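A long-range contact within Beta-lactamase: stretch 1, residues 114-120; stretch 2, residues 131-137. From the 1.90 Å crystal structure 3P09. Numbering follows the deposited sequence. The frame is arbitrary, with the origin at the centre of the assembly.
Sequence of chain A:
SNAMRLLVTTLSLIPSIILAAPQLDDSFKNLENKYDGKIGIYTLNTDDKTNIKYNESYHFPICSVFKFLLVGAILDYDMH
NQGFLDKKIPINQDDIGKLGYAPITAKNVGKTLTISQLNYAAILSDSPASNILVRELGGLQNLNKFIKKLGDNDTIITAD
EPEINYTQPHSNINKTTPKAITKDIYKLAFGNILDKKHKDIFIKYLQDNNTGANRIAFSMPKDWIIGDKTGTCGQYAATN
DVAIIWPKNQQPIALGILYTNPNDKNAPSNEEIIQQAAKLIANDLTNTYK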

# COMPACT_ATOMS: atom_id res chain seq x y z
N THR A 114 -19.59 4.78 8.64
CA THR A 114 -19.53 5.71 7.50
C THR A 114 -18.49 5.23 6.50
O THR A 114 -17.61 4.43 6.83
CB THR A 114 -19.14 7.13 7.93
OG1 THR A 114 -17.80 7.11 8.42
CG2 THR A 114 -20.09 7.65 9.02
N ILE A 115 -18.58 5.71 5.26
CA ILE A 115 -17.54 5.44 4.27
C ILE A 115 -16.16 5.83 4.81
O ILE A 115 -15.18 5.10 4.65
CB ILE A 115 -17.84 6.19 2.95
CG1 ILE A 115 -19.05 5.56 2.24
CG2 ILE A 115 -16.60 6.23 2.04
CD1 ILE A 115 -18.77 4.20 1.60
N SER A 116 -16.07 6.98 5.48
CA SER A 116 -14.77 7.41 6.00
C SER A 116 -14.24 6.43 7.04
O SER A 116 -13.04 6.16 7.09
CB SER A 116 -14.81 8.82 6.59
OG SER A 116 -13.49 9.26 6.91
N GLN A 117 -15.12 5.92 7.90
CA GLN A 117 -14.70 4.93 8.88
C GLN A 117 -14.20 3.65 8.21
O GLN A 117 -13.30 2.97 8.73
CB GLN A 117 -15.85 4.59 9.84
CG GLN A 117 -16.14 5.71 10.83
CD GLN A 117 -17.34 5.42 11.69
OE1 GLN A 117 -18.39 5.00 11.20
NE2 GLN A 117 -17.20 5.64 13.00
N LEU A 118 -14.81 3.30 7.08
CA LEU A 118 -14.41 2.11 6.34
C LEU A 118 -13.06 2.35 5.67
O LEU A 118 -12.26 1.44 5.55
CB LEU A 118 -15.47 1.72 5.31
CG LEU A 118 -16.73 1.12 5.94
CD1 LEU A 118 -17.97 1.29 5.05
CD2 LEU A 118 -16.49 -0.34 6.26
N ASN A 119 -12.84 3.58 5.21
CA ASN A 119 -11.54 3.93 4.65
C ASN A 119 -10.44 3.71 5.68
O ASN A 119 -9.41 3.13 5.37
CB ASN A 119 -11.49 5.40 4.22
CG ASN A 119 -12.21 5.65 2.92
OD1 ASN A 119 -12.46 4.73 2.14
ND2 ASN A 119 -12.50 6.92 2.65
N TYR A 120 -10.67 4.22 6.89
CA TYR A 120 -9.71 4.06 7.98
C TYR A 120 -9.43 2.59 8.21
O TYR A 120 -8.27 2.18 8.31
CB TYR A 120 -10.27 4.74 9.24
CG TYR A 120 -9.57 4.38 10.53
CD1 TYR A 120 -10.02 3.33 11.32
CD2 TYR A 120 -8.46 5.10 10.96
CE1 TYR A 120 -9.38 3.01 12.52
CE2 TYR A 120 -7.82 4.78 12.16
CZ TYR A 120 -8.29 3.73 12.93
OH TYR A 120 -7.64 3.42 14.12
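Stretch 2, residues 131-137: NILVREL

Stretch 2 is helical and packs against the helix that starts at Ile115. The two axes cross obliquely, with 136° between their N-to-C directions and a signed crossing angle of -136°, and the chains run in broadly opposing senses. Their closest approach is 10.1 Å. The backbones come nearest at Leu118 and Leu133, whose CA atoms lie 7.1 Å apart. No hydrogen bond crosses the contact, which is mainly apolar.

Leu133 is central and loses more surface to the other stretch than any other residue here. Its CA-to-CB bond points toward stretch 1, and its m,t rotamer (-71°, 174°) carries both methyls into the contact. Leu133 CD2 lies 3.7 Å from Leu118 CB and 4.2 Å from Ile115 CD1. Leu133 CD1 lies 3.6 Å from Leu118 O and 3.4 Å from Asn119 OD1. Asn119 OD1 is buried here without a polar partner, while Asn119 ND2 is hydrogen-bonded elsewhere in the structure.

Leu118 also points toward its partner helix and is m,t (-72°, 155°). Leu118 CD1 reaches Ile132 CG2 at 3.9 Å. Ile132 points toward stretch 1 and is also m,t. Ile115 starts sideways, but its m,m rotamer brings its end nearer, with Ile115 CD1 4.0 Å from Glu136 CB.

Glu136 thus offers aliphatic carbon to the contact. Its m,m side chain turns the carboxylate to Arg135, forming a salt bridge with Arg135 NH2 2.9 Å from Glu136 OE2. Arg135 NE also donates to Glu136 OE2 at 3.1 Å. The p turn at chi3 of Arg135 accompanies this pairing.

Thr114, in the p rotamer, caps the first helix: Gln117 N donates to Thr114 OG1 at 3.0 Å. Thr114 N donates in return to Gln117 OE1 at 2.8 Å. Both residues lie outside the contact.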

# COMPACT_ATOMS: atom_id res chain seq x y z
N ASN A 131 -13.60 -4.97 0.99
CA ASN A 131 -14.56 -5.53 0.04
C ASN A 131 -15.82 -4.66 -0.03
O ASN A 131 -16.40 -4.48 -1.09
CB ASN A 131 -14.92 -6.99 0.39
CG ASN A 131 -13.79 -7.97 0.06
OD1 ASN A 131 -12.76 -7.59 -0.51
ND2 ASN A 131 -13.98 -9.24 0.41
N ILE A 132 -16.24 -4.12 1.12
CA ILE A 132 -17.39 -3.21 1.16
C ILE A 132 -17.12 -1.96 0.31
O ILE A 132 -17.98 -1.51 -0.45
CB ILE A 132 -17.73 -2.80 2.61
CG1 ILE A 132 -18.30 -4.00 3.38
CG2 ILE A 132 -18.71 -1.62 2.63
CD1 ILE A 132 -18.42 -3.79 4.85
N LEU A 133 -15.91 -1.41 0.43
CA LEU A 133 -15.57 -0.20 -0.31
C LEU A 133 -15.58 -0.44 -1.81
O LEU A 133 -16.07 0.41 -2.58
CB LEU A 133 -14.21 0.34 0.14
CG LEU A 133 -14.22 0.95 1.56
CD1 LEU A 133 -12.82 1.33 1.96
CD2 LEU A 133 -15.13 2.19 1.63
N VAL A 134 -15.03 -1.58 -2.23
CA VAL A 134 -15.04 -1.96 -3.65
C VAL A 134 -16.48 -2.00 -4.15
O VAL A 134 -16.79 -1.47 -5.21
CB VAL A 134 -14.38 -3.34 -3.88
CG1 VAL A 134 -14.74 -3.90 -5.26
CG2 VAL A 134 -12.88 -3.26 -3.70
N ARG A 135 -17.36 -2.61 -3.37
CA ARG A 135 -18.77 -2.66 -3.73
C ARG A 135 -19.38 -1.26 -3.79
O ARG A 135 -20.05 -0.91 -4.76
CB ARG A 135 -19.54 -3.53 -2.74
CG ARG A 135 -21.01 -3.73 -3.12
CD ARG A 135 -21.78 -4.40 -2.00
NE ARG A 135 -21.89 -3.51 -0.85
CZ ARG A 135 -21.78 -3.90 0.42
NH1 ARG A 135 -21.54 -5.17 0.72
NH2 ARG A 135 -21.89 -3.01 1.39
N GLU A 136 -19.15 -0.44 -2.76
CA GLU A 136 -19.75 0.89 -2.71
C GLU A 136 -19.17 1.82 -3.77
O GLU A 136 -19.80 2.82 -4.14
CB GLU A 136 -19.63 1.52 -1.31
CG GLU A 136 -20.30 0.70 -0.19
CD GLU A 136 -21.80 0.51 -0.41
OE1 GLU A 136 -22.44 1.43 -0.97
OE2 GLU A 136 -22.32 -0.57 -0.03
N LEU A 137 -17.98 1.50 -4.26
CA LEU A 137 -17.36 2.25 -5.35
C LEU A 137 -18.01 1.91 -6.69
O LEU A 137 -17.92 2.68 -7.66
CB LEU A 137 -15.85 1.93 -5.44
CG LEU A 137 -15.04 2.76 -6.45
CD1 LEU A 137 -14.90 4.22 -6.00
CD2 LEU A 137 -13.68 2.16 -6.69